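Local coordinates for protein endo-1,4-beta-xylanase D (Paenibacillus polymyxa, PDB 1W0N) that probably binds xylan through a calcium-dependent family 36 carbohydrate-binding module, the domain described here, which belongs to a xylan-cleaving enzyme, at residues 59-63 and 84-88. Numbering follows the deposited sequence. Where two conformers were deposited one is given.
Sequences ISVRG and SFNFT
Val61 sets its CB and CG2 over one face of the Phe85 ring in a CH-pi contact: the CB stands 4.0 Å from the ring centroid and 9° off the normal, hence nearly above the centre. The shortest touch between two side chains is Val61 CG2 to Phe85 CE2, 3.4 Å. A second CH-pi contact forms where Gly63 CA sits 3.6 Å from the Phe87 centroid, shifted toward the rim. Lacking a side chain, Gly63 lays its CA and C directly over the ring, its N 3.3 Å from Phe87 CE1.

Both rings also meet carbonyl oxygens at their edges, close to the ring plane: Ile59 O is 3.6 Å from Phe85 CE1, and Val61 O is 3.5 Å from Phe87 CZ. Val61 CG1 adds apolar packing, 3.7 Å from Phe87 CZ. Since CG1 is anti to the backbone N (chi1 170°) and CG2 anti to the carbonyl carbon, the two methyls part, one to each phenylalanine. Without the Phe87 ring, as with an alanine here, Gly63 CA and Val61 CG1 would probably lose their aromatic partner and a gap would open between the sheets.

No hydrogen bond crosses the contact, and the strand axes approach to 8.2 Å at 27°, evidence for face-to-face sheet packing rather than pairing within a sheet. Leu97 and Ile127, on strands 93-101 and 122-130, extend the apolar layer, while Arg62 NH1 forms a salt bridge with calcium ligand Asp125. Two antiparallel sheets closing on a buried aromatic and aliphatic interior are characteristic of the beta-sandwich (jelly-roll) fold of such carbohydrate-binding modules.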
loop_
_atom_site.group_PDB
_atom_site.type_symbol
_atom_site.label_atom_id
_atom_site.label_comp_id
_atom_site.label_asym_id
_atom_site.label_seq_id
_atom_site.Cartn_x
_atom_site.Cartn_y
_atom_site.Cartn_z
ATOM N N ILE A 59 0.389 9.362 5.767
ATOM C CA ILE A 59 -0.198 8.314 4.963
ATOM C C ILE A 59 -0.341 7.058 5.816
ATOM O O ILE A 59 0.646 6.578 6.374
ATOM C CB ILE A 59 0.638 7.989 3.732
ATOM C CG1 ILE A 59 1.029 9.244 2.950
ATOM C CG2 ILE A 59 -0.131 7.054 2.816
ATOM C CD1 ILE A 59 2.445 9.514 2.931
ATOM N N SER A 60 -1.568 6.526 5.886
ATOM C CA SER A 60 -1.807 5.292 6.610
ATOM C C SER A 60 -2.369 4.242 5.662
ATOM O O SER A 60 -3.107 4.553 4.732
ATOM C CB SER A 60 -2.750 5.504 7.783
ATOM O OG SER A 60 -2.151 6.228 8.844
ATOM N N VAL A 61 -1.993 2.990 5.922
ATOM C CA VAL A 61 -2.526 1.850 5.189
ATOM C C VAL A 61 -2.943 0.817 6.224
ATOM O O VAL A 61 -2.176 0.493 7.135
ATOM C CB VAL A 61 -1.498 1.257 4.201
ATOM C CG1 VAL A 61 -1.976 -0.079 3.614
ATOM C CG2 VAL A 61 -1.244 2.247 3.071
ATOM N N ARG A 62 -4.176 0.292 6.076
ATOM C CA ARG A 62 -4.593 -0.859 6.854
ATOM C C ARG A 62 -4.238 -2.114 6.056
ATOM O O ARG A 62 -4.577 -2.215 4.876
ATOM C CB ARG A 62 -6.090 -0.818 7.160
ATOM C CG ARG A 62 -6.539 -1.985 8.018
ATOM C CD ARG A 62 -7.938 -1.796 8.563
ATOM N NE ARG A 62 -8.301 -2.820 9.534
ATOM C CZ ARG A 62 -9.216 -3.780 9.378
ATOM N NH1 ARG A 62 -9.839 -3.974 8.222
ATOM N NH2 ARG A 62 -9.508 -4.577 10.416
ATOM N N GLY A 63 -3.521 -3.028 6.704
ATOM C CA GLY A 63 -3.036 -4.211 6.031
ATOM C C GLY A 63 -2.783 -5.340 7.011
ATOM O O GLY A 63 -2.959 -5.195 8.218
ATOM N N SER A 84 8.210 2.314 3.622
ATOM C CA SER A 84 7.606 1.004 3.603
ATOM C C SER A 84 6.788 0.754 4.857
ATOM O O SER A 84 7.252 1.003 5.952
ATOM C CB SER A 84 8.652 -0.138 3.426
ATOM O OG SER A 84 8.455 -1.380 4.009
ATOM N N PHE A 85 5.625 0.165 4.688
ATOM C CA PHE A 85 4.777 -0.257 5.777
ATOM C C PHE A 85 5.112 -1.700 6.159
ATOM O O PHE A 85 5.290 -2.557 5.302
ATOM C CB PHE A 85 3.307 -0.228 5.345
ATOM C CG PHE A 85 2.822 1.141 4.942
ATOM C CD1 PHE A 85 2.491 2.094 5.891
ATOM C CD2 PHE A 85 2.626 1.436 3.602
ATOM C CE1 PHE A 85 2.015 3.348 5.538
ATOM C CE2 PHE A 85 2.146 2.688 3.239
ATOM C CZ PHE A 85 1.850 3.646 4.198
ATOM N N ASN A 86 5.169 -1.943 7.468
ATOM C CA ASN A 86 5.438 -3.261 8.025
ATOM C C ASN A 86 4.145 -3.825 8.600
ATOM O O ASN A 86 3.612 -3.271 9.568
ATOM C CB ASN A 86 6.483 -3.099 9.129
ATOM C CG ASN A 86 6.854 -4.392 9.816
ATOM O OD1 ASN A 86 8.045 -4.517 10.259
ATOM N ND2 ASN A 86 5.965 -5.267 9.990
ATOM N N PHE A 87 3.645 -4.898 7.970
ATOM C CA PHE A 87 2.512 -5.641 8.516
ATOM C C PHE A 87 3.034 -6.992 8.983
ATOM O O PHE A 87 3.329 -7.878 8.175
ATOM C CB PHE A 87 1.412 -5.842 7.457
ATOM C CG PHE A 87 0.905 -4.529 6.934
ATOM C CD1 PHE A 87 0.113 -3.715 7.727
ATOM C CD2 PHE A 87 1.252 -4.094 5.664
ATOM C CE1 PHE A 87 -0.327 -2.470 7.275
ATOM C CE2 PHE A 87 0.807 -2.850 5.197
ATOM C CZ PHE A 87 0.040 -2.040 6.007
ATOM N N THR A 88 3.178 -7.127 10.302
ATOM C CA THR A 88 3.606 -8.383 10.903
ATOM C C THR A 88 2.409 -9.029 11.576
ATOM O O THR A 88 1.693 -8.403 12.355
ATOM C CB THR A 88 4.749 -8.130 11.896
ATOM O OG1 THR A 88 5.914 -7.691 11.188
ATOM C CG2 THR A 88 5.165 -9.411 12.613
#